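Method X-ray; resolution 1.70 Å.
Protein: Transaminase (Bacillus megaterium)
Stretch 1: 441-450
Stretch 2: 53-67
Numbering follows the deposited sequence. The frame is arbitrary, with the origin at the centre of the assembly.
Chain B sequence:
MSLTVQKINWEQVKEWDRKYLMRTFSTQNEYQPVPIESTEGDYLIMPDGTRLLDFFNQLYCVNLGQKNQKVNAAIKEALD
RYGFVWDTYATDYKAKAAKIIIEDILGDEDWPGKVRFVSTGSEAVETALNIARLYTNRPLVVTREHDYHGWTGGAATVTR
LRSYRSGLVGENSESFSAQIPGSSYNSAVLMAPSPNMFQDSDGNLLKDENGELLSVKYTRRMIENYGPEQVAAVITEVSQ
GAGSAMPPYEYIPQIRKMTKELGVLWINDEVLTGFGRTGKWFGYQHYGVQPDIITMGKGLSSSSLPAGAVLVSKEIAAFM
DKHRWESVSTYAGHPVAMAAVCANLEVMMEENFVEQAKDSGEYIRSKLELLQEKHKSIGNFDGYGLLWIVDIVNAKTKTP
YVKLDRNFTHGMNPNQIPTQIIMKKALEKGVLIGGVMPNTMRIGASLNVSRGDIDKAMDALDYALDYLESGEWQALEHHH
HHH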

ATOM      1  N   MET B 441      -7.351   4.194 -35.105  1.00 34.89           N
ATOM      2  CA  MET B 441      -8.464   5.117 -35.136  1.00 37.19           C
ATOM      3  C   MET B 441      -9.564   4.618 -34.238  1.00 33.00           C
ATOM      4  O   MET B 441      -9.773   3.417 -34.137  1.00 30.82           O
ATOM      5  CB  MET B 441      -8.985   5.151 -36.541  1.00 40.65           C
ATOM      6  CG  MET B 441      -7.825   5.285 -37.486  1.00 44.61           C
ATOM      7  SD  MET B 441      -7.802   6.976 -38.014  1.00 49.30           S
ATOM      8  CE  MET B 441      -9.040   6.678 -39.263  1.00 42.28           C
ATOM      9  N   ARG B 442     -10.288   5.562 -33.635  1.00 32.98           N
ATOM     10  CA  ARG B 442     -11.420   5.266 -32.773  1.00 33.92           C
ATOM     11  C   ARG B 442     -12.524   6.219 -33.221  1.00 32.79           C
ATOM     12  O   ARG B 442     -12.482   7.421 -32.943  1.00 32.02           O
ATOM     13  CB  ARG B 442     -11.067   5.508 -31.297  1.00 33.02           C
ATOM     14  CG  ARG B 442     -11.960   4.750 -30.317  1.00 36.66           C
ATOM     15  CD  ARG B 442     -11.399   3.343 -30.168  1.00 42.29           C
ATOM     16  NE  ARG B 442     -12.059   2.429 -29.233  1.00 39.07           N
ATOM     17  CZ  ARG B 442     -12.972   1.527 -29.589  1.00 39.66           C
ATOM     18  NH1 ARG B 442     -13.405   1.471 -30.852  1.00 39.84           N
ATOM     19  NH2 ARG B 442     -13.460   0.685 -28.686  1.00 39.13           N
ATOM     20  N   ILE B 443     -13.497   5.663 -33.925  1.00 32.58           N
ATOM     21  CA  ILE B 443     -14.471   6.466 -34.656  1.00 31.38           C
ATOM     22  C   ILE B 443     -15.822   6.319 -34.005  1.00 31.59           C
ATOM     23  O   ILE B 443     -16.256   5.204 -33.749  1.00 28.25           O
ATOM     24  CB  ILE B 443     -14.531   6.014 -36.137  1.00 33.02           C
ATOM     25  CG1 ILE B 443     -13.172   6.262 -36.806  1.00 32.41           C
ATOM     26  CG2 ILE B 443     -15.632   6.759 -36.901  1.00 33.66           C
ATOM     27  CD1 ILE B 443     -12.992   5.559 -38.131  1.00 35.17           C
ATOM     28  N   GLY B 444     -16.495   7.447 -33.755  1.00 32.41           N
ATOM     29  CA  GLY B 444     -17.844   7.424 -33.205  1.00 33.03           C
ATOM     30  C   GLY B 444     -18.621   8.680 -33.555  1.00 30.26           C
ATOM     31  O   GLY B 444     -18.039   9.737 -33.714  1.00 32.64           O
ATOM     32  N   ALA B 445     -19.934   8.542 -33.685  1.00 30.70           N
ATOM     33  CA  ALA B 445     -20.825   9.677 -33.896  1.00 29.13           C
ATOM     34  C   ALA B 445     -22.074   9.439 -33.065  1.00 28.60           C
ATOM     35  O   ALA B 445     -22.113   8.484 -32.292  1.00 26.76           O
ATOM     36  CB  ALA B 445     -21.154   9.825 -35.392  1.00 30.50           C
ATOM     37  N   SER B 446     -23.094  10.294 -33.200  1.00 27.38           N
ATOM     38  CA  SER B 446     -24.346  10.050 -32.482  1.00 26.62           C
ATOM     39  C   SER B 446     -25.030   8.840 -33.106  1.00 26.47           C
ATOM     40  O   SER B 446     -24.767   8.510 -34.275  1.00 29.09           O
ATOM     41  CB  SER B 446     -25.239  11.290 -32.528  1.00 27.63           C
ATOM     42  OG  SER B 446     -24.501  12.471 -32.203  1.00 28.59           O
ATOM     43  N   LEU B 447     -25.882   8.172 -32.343  1.00 26.96           N
ATOM     44  CA  LEU B 447     -26.550   6.964 -32.813  1.00 29.51           C
ATOM     45  C   LEU B 447     -27.452   7.253 -34.016  1.00 31.75           C
ATOM     46  O   LEU B 447     -27.654   6.374 -34.869  1.00 31.84           O
ATOM     47  CB  LEU B 447     -27.367   6.321 -31.704  1.00 28.10           C
ATOM     48  CG  LEU B 447     -26.603   6.049 -30.384  1.00 28.60           C
ATOM     49  CD1 LEU B 447     -27.460   5.254 -29.423  1.00 29.68           C
ATOM     50  CD2 LEU B 447     -25.283   5.351 -30.677  1.00 30.68           C
ATOM     51  N   ASN B 448     -27.970   8.480 -34.062  1.00 31.38           N
ATOM     52  CA  ASN B 448     -28.825   8.933 -35.170  1.00 31.69           C
ATOM     53  C   ASN B 448     -28.096   9.705 -36.288  1.00 32.31           C
ATOM     54  O   ASN B 448     -28.730  10.473 -37.044  1.00 32.54           O
ATOM     55  CB  ASN B 448     -29.998   9.755 -34.611  1.00 30.55           C
ATOM     56  CG  ASN B 448     -29.547  11.066 -33.989  1.00 33.18           C
ATOM     57  OD1 ASN B 448     -28.390  11.230 -33.653  1.00 31.42           O
ATOM     58  ND2 ASN B 448     -30.473  12.013 -33.847  1.00 32.84           N
ATOM     59  N   VAL B 449     -26.778   9.519 -36.389  1.00 29.32           N
ATOM     60  CA  VAL B 449     -25.955  10.171 -37.414  1.00 30.27           C
ATOM     61  C   VAL B 449     -26.545   9.853 -38.791  1.00 31.51           C
ATOM     62  O   VAL B 449     -27.081   8.773 -39.002  1.00 30.17           O
ATOM     63  CB  VAL B 449     -24.450   9.781 -37.325  1.00 29.80           C
ATOM     64  CG1 VAL B 449     -24.210   8.298 -37.649  1.00 30.99           C
ATOM     65  CG2 VAL B 449     -23.582  10.672 -38.214  1.00 29.56           C
ATOM     66  N   SER B 450     -26.506  10.827 -39.689  1.00 31.35           N
ATOM     67  CA  SER B 450     -27.102  10.628 -41.019  1.00 32.86           C
ATOM     68  C   SER B 450     -26.146   9.908 -41.954  1.00 33.73           C
ATOM     69  O   SER B 450     -24.924   9.948 -41.782  1.00 33.91           O
ATOM     70  CB  SER B 450     -27.520  11.980 -41.621  1.00 30.31           C
ATOM     71  OG  SER B 450     -26.381  12.746 -41.985  1.00 32.34           O
TER
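Stretch 2 53-67: LDFFNQLYCVNLGQK

Two stretches nearly four hundred residues apart in one chain lie against each other, and at Gly 444 the fit leaves no room for a side chain: an ideal CB there would lie 2.8 Å from Tyr 60 CD1, a clash. Stretch 1 enters in a strand that includes Met 441 to Ile 443, continues in extended form and folds into a type I turn from Ser 446 to Val 449. Stretch 2 also enters in a strand, which includes Leu 53 and Asp 54, and later coils through a short, weakly bonded helical segment at about 57-60 and a type I turn from Val 62 to Gly 65. Because stretch 2 winds rather than running straight, its register against stretch 1 jumps: CA of Gly 444 is 5.0 Å from CA of Phe 56, CA of Ala 445 is 4.7 Å from CA of Asn 57, and CA of Ser 446 is 4.6 Å from CA of Asn 63. The order of the three pairs rises along both stretches, so the two advance in the same general sense, with residues 58-62 looped out between the last two pairs.

Three hydrogen bonds fix this path. Gly 444 N donates to Phe 55 O at 3.1 Å and is almost linear at 174°. Tyr 60, with chi1 in the m well, carries its hydroxyl back to the strand, where Tyr 60 OH donates to Arg 442 O at 2.7 Å; Gly 444 N and Arg 442 O both lie at the edge of its ring. Farther along, Leu 447 N donates to Asn 63 O at 2.8 Å and 168°, tying the start of one turn to the other. A water lies 2.9 Å from Phe 55 O and 2.8 Å from Arg 442 O, within hydrogen-bonding reach of both.

Phe 55 provides the apolar side of the contact and has the largest area covered by the other stretch. Ala 445 CB sits over one face of its ring, 3.8 Å from the centroid of Phe 55 and 12° off the normal, a CH-pi contact. Ile 443 CG2 meets the ring edge at 3.8 Å from Phe 55 CD2, and Val 449 CG2 approaches Phe 55 CZ to 3.7 Å.

Asn 57 points its CB toward stretch 1, and Asn 57 ND2 makes a weak hydrogen bond to Ser 446 OG, 3.1 Å at 122°. The same amide holds its own loop together: Asn 57 OD1 accepts from Val 62 N at 2.9 Å, while Asn 57 ND2 donates to Val 62 O at 3.3 Å. Gly 65 CA packs 3.2 Å from Ser 446 OG; its phi/psi of 98/154 would by itself call for glycine, since a CB would jam against the preceding carbonyl. A second water donates to Leu 64 O at 2.6 Å and accepts a weak bond from Asn 448 ND2 at 3.4 Å.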

ATOM      1  N   LEU B  53     -17.909  18.648 -38.277  1.00 29.09           N
ATOM      2  CA  LEU B  53     -18.606  17.382 -38.109  1.00 27.75           C
ATOM      3  C   LEU B  53     -17.775  16.508 -37.161  1.00 26.53           C
ATOM      4  O   LEU B  53     -16.605  16.219 -37.418  1.00 28.07           O
ATOM      5  CB  LEU B  53     -18.790  16.678 -39.477  1.00 28.27           C
ATOM      6  CG  LEU B  53     -19.379  15.267 -39.437  1.00 29.53           C
ATOM      7  CD1 LEU B  53     -20.762  15.222 -38.786  1.00 28.55           C
ATOM      8  CD2 LEU B  53     -19.421  14.687 -40.861  1.00 30.40           C
ATOM      9  N   ASP B  54     -18.376  16.119 -36.039  1.00 28.65           N
ATOM     10  CA  ASP B  54     -17.594  15.561 -34.939  1.00 27.95           C
ATOM     11  C   ASP B  54     -17.662  14.031 -34.911  1.00 27.75           C
ATOM     12  O   ASP B  54     -18.573  13.467 -34.317  1.00 27.57           O
ATOM     13  CB  ASP B  54     -18.114  16.134 -33.606  1.00 28.43           C
ATOM     14  CG  ASP B  54     -17.294  15.669 -32.412  1.00 29.74           C
ATOM     15  OD1 ASP B  54     -16.171  15.153 -32.601  1.00 28.04           O
ATOM     16  OD2 ASP B  54     -17.799  15.816 -31.286  1.00 28.71           O
ATOM     17  N   PHE B  55     -16.706  13.362 -35.558  1.00 27.86           N
ATOM     18  CA  PHE B  55     -16.692  11.905 -35.526  1.00 27.13           C
ATOM     19  C   PHE B  55     -15.825  11.338 -34.389  1.00 27.92           C
ATOM     20  O   PHE B  55     -15.312  10.214 -34.480  1.00 28.24           O
ATOM     21  CB  PHE B  55     -16.402  11.281 -36.914  1.00 28.96           C
ATOM     22  CG  PHE B  55     -17.647  10.879 -37.656  1.00 28.34           C
ATOM     23  CD1 PHE B  55     -18.656  11.813 -37.902  1.00 28.48           C
ATOM     24  CD2 PHE B  55     -17.832   9.564 -38.095  1.00 29.65           C
ATOM     25  CE1 PHE B  55     -19.826  11.455 -38.563  1.00 30.92           C
ATOM     26  CE2 PHE B  55     -18.995   9.200 -38.776  1.00 29.32           C
ATOM     27  CZ  PHE B  55     -19.997  10.145 -39.001  1.00 29.14           C
ATOM     28  N   PHE B  56     -15.677  12.135 -33.324  1.00 28.33           N
ATOM     29  CA  PHE B  56     -15.334  11.600 -31.992  1.00 27.76           C
ATOM     30  C   PHE B  56     -16.563  11.526 -31.094  1.00 28.05           C
ATOM     31  O   PHE B  56     -16.502  10.860 -30.044  1.00 26.60           O
ATOM     32  CB  PHE B  56     -14.300  12.460 -31.288  1.00 27.36           C
ATOM     33  CG  PHE B  56     -12.964  12.472 -31.965  1.00 29.88           C
ATOM     34  CD1 PHE B  56     -12.042  11.468 -31.730  1.00 31.31           C
ATOM     35  CD2 PHE B  56     -12.634  13.501 -32.845  1.00 31.62           C
ATOM     36  CE1 PHE B  56     -10.810  11.476 -32.363  1.00 31.86           C
ATOM     37  CE2 PHE B  56     -11.401  13.525 -33.475  1.00 33.01           C
ATOM     38  CZ  PHE B  56     -10.486  12.506 -33.235  1.00 33.84           C
ATOM     39  N   ASN B  57     -17.654  12.214 -31.483  1.00 27.11           N
ATOM     40  CA  ASN B  57     -18.854  12.374 -30.623  1.00 25.37           C
ATOM     41  C   ASN B  57     -18.365  12.861 -29.239  1.00 26.23           C
ATOM     42  O   ASN B  57     -18.787  12.356 -28.193  1.00 25.53           O
ATOM     43  CB  ASN B  57     -19.649  11.046 -30.543  1.00 28.10           C
ATOM     44  CG  ASN B  57     -21.098  11.227 -30.116  1.00 27.79           C
ATOM     45  OD1 ASN B  57     -21.596  10.477 -29.282  1.00 26.16           O
ATOM     46  ND2 ASN B  57     -21.802  12.203 -30.718  1.00 27.35           N
ATOM     47  N   GLN B  58     -17.487  13.862 -29.277  1.00 24.24           N
ATOM     48  CA  GLN B  58     -16.701  14.363 -28.110  1.00 25.37           C
ATOM     49  C   GLN B  58     -15.806  13.278 -27.511  1.00 25.73           C
ATOM     50  O   GLN B  58     -14.662  13.142 -27.918  1.00 25.79           O
ATOM     51  CB  GLN B  58     -17.598  15.026 -27.047  1.00 23.60           C
ATOM     52  CG  GLN B  58     -18.235  16.311 -27.601  1.00 24.04           C
ATOM     53  CD  GLN B  58     -17.161  17.329 -27.928  1.00 24.21           C
ATOM     54  OE1 GLN B  58     -16.487  17.827 -27.045  1.00 25.44           O
ATOM     55  NE2 GLN B  58     -16.992  17.638 -29.219  1.00 25.50           N
ATOM     56  N   LEU B  59     -16.341  12.526 -26.551  1.00 24.92           N
ATOM     57  CA  LEU B  59     -15.627  11.397 -25.954  1.00 23.96           C
ATOM     58  C   LEU B  59     -16.511  10.168 -26.070  1.00 24.59           C
ATOM     59  O   LEU B  59     -16.698   9.437 -25.096  1.00 26.09           O
ATOM     60  CB  LEU B  59     -15.254  11.707 -24.484  1.00 25.45           C
ATOM     61  CG  LEU B  59     -14.281  12.893 -24.321  1.00 26.19           C
ATOM     62  CD1 LEU B  59     -14.160  13.304 -22.850  1.00 27.60           C
ATOM     63  CD2 LEU B  59     -12.902  12.574 -24.895  1.00 28.31           C
ATOM     64  N   TYR B  60     -17.060   9.947 -27.272  1.00 25.06           N
ATOM     65  CA  TYR B  60     -17.955   8.816 -27.534  1.00 24.20           C
ATOM     66  C   TYR B  60     -19.093   8.836 -26.545  1.00 24.27           C
ATOM     67  O   TYR B  60     -19.454   7.811 -25.989  1.00 25.48           O
ATOM     68  CB  TYR B  60     -17.164   7.487 -27.480  1.00 26.25           C
ATOM     69  CG  TYR B  60     -15.870   7.639 -28.239  1.00 27.29           C
ATOM     70  CD1 TYR B  60     -15.855   7.527 -29.621  1.00 30.90           C
ATOM     71  CD2 TYR B  60     -14.685   7.999 -27.589  1.00 29.26           C
ATOM     72  CE1 TYR B  60     -14.686   7.734 -30.345  1.00 31.87           C
ATOM     73  CE2 TYR B  60     -13.508   8.207 -28.303  1.00 29.36           C
ATOM     74  CZ  TYR B  60     -13.521   8.077 -29.673  1.00 32.31           C
ATOM     75  OH  TYR B  60     -12.370   8.263 -30.399  1.00 31.49           O
ATOM     76  N   CYS B  61     -19.678  10.020 -26.346  1.00 23.68           N
ATOM     77  CA  CYS B  61     -20.522  10.237 -25.168  1.00 24.79           C
ATOM     78  C   CYS B  61     -21.777  11.079 -25.394  1.00 24.36           C
ATOM     79  O   CYS B  61     -22.555  11.296 -24.462  1.00 24.99           O
ATOM     80  CB  CYS B  61     -19.690  10.836 -24.012  1.00 24.14           C
ATOM     81  SG  CYS B  61     -18.961  12.458 -24.364  1.00 25.23           S
ATOM     82  N   VAL B  62     -21.992  11.532 -26.616  1.00 25.47           N
ATOM     83  CA  VAL B  62     -23.186  12.324 -26.880  1.00 26.02           C
ATOM     84  C   VAL B  62     -24.118  11.479 -27.760  1.00 27.16           C
ATOM     85  O   VAL B  62     -24.485  11.876 -28.895  1.00 27.57           O
ATOM     86  CB  VAL B  62     -22.801  13.682 -27.517  1.00 24.63           C
ATOM     87  CG1 VAL B  62     -23.984  14.646 -27.502  1.00 25.22           C
ATOM     88  CG2 VAL B  62     -21.621  14.321 -26.769  1.00 25.32           C
ATOM     89  N   ASN B  63     -24.483  10.309 -27.231  1.00 24.14           N
ATOM     90  CA  ASN B  63     -25.159   9.241 -28.001  1.00 24.77           C
ATOM     91  C   ASN B  63     -26.431   9.702 -28.728  1.00 25.22           C
ATOM     92  O   ASN B  63     -26.642   9.387 -29.907  1.00 26.89           O
ATOM     93  CB  ASN B  63     -25.475   8.056 -27.076  1.00 23.76           C
ATOM     94  CG  ASN B  63     -24.208   7.441 -26.480  1.00 25.14           C
ATOM     95  OD1 ASN B  63     -23.214   8.145 -26.238  1.00 24.69           O
ATOM     96  ND2 ASN B  63     -24.235   6.127 -26.239  1.00 25.08           N
ATOM     97  N   LEU B  64     -27.252  10.470 -28.027  1.00 26.05           N
ATOM     98  CA  LEU B  64     -28.535  10.924 -28.578  1.00 25.05           C
ATOM     99  C   LEU B  64     -28.402  12.003 -29.656  1.00 27.09           C
ATOM    100  O   LEU B  64     -29.390  12.332 -30.332  1.00 29.57           O
ATOM    101  CB  LEU B  64     -29.418  11.447 -27.446  1.00 25.22           C
ATOM    102  CG  LEU B  64     -30.935  11.322 -27.646  1.00 25.87           C
ATOM    103  CD1 LEU B  64     -31.376   9.871 -27.419  1.00 27.54           C
ATOM    104  CD2 LEU B  64     -31.621  12.248 -26.663  1.00 24.27           C
ATOM    105  N   GLY B  65     -27.197  12.541 -29.823  1.00 24.96           N
ATOM    106  CA  GLY B  65     -26.987  13.772 -30.590  1.00 26.26           C
ATOM    107  C   GLY B  65     -26.883  15.011 -29.709  1.00 25.44           C
ATOM    108  O   GLY B  65     -27.424  15.069 -28.606  1.00 26.73           O
ATOM    109  N   GLN B  66     -26.180  16.016 -30.219  1.00 26.16           N
ATOM    110  CA  GLN B  66     -25.976  17.255 -29.496  1.00 26.39           C
ATOM    111  C   GLN B  66     -27.252  18.054 -29.426  1.00 28.17           C
ATOM    112  O   GLN B  66     -27.919  18.248 -30.457  1.00 28.20           O
ATOM    113  CB  GLN B  66     -24.944  18.115 -30.230  1.00 25.49           C
ATOM    114  CG  GLN B  66     -23.512  17.579 -30.172  1.00 25.87           C
ATOM    115  CD  GLN B  66     -22.782  17.988 -28.908  1.00 25.89           C
ATOM    116  OE1 GLN B  66     -23.334  18.698 -28.047  1.00 26.41           O
ATOM    117  NE2 GLN B  66     -21.527  17.561 -28.796  1.00 26.37           N
ATOM    118  N   LYS B  67     -27.567  18.548 -28.235  1.00 28.23           N
ATOM    119  CA  LYS B  67     -28.665  19.538 -28.065  1.00 28.93           C
ATOM    120  C   LYS B  67     -29.978  19.013 -28.626  1.00 29.47           C
ATOM    121  O   LYS B  67     -30.674  19.656 -29.446  1.00 28.61           O
ATOM    122  CB  LYS B  67     -28.264  20.905 -28.665  1.00 28.26           C
ATOM    123  CG  LYS B  67     -29.084  22.091 -28.145  1.00 28.52           C
ATOM    124  CD  LYS B  67     -28.655  23.404 -28.794  1.00 30.63           C
ATOM    125  CE  LYS B  67     -29.184  23.551 -30.216  1.00 33.19           C
ATOM    126  NZ  LYS B  67     -28.260  24.428 -31.018  1.00 37.68           N
TER
HETATM  127  O   HOH W   1     -12.525   9.498 -34.817  1.00 28.84           O
HETATM  128  O   HOH W   2     -30.956  14.217 -31.276  1.00 30.01           O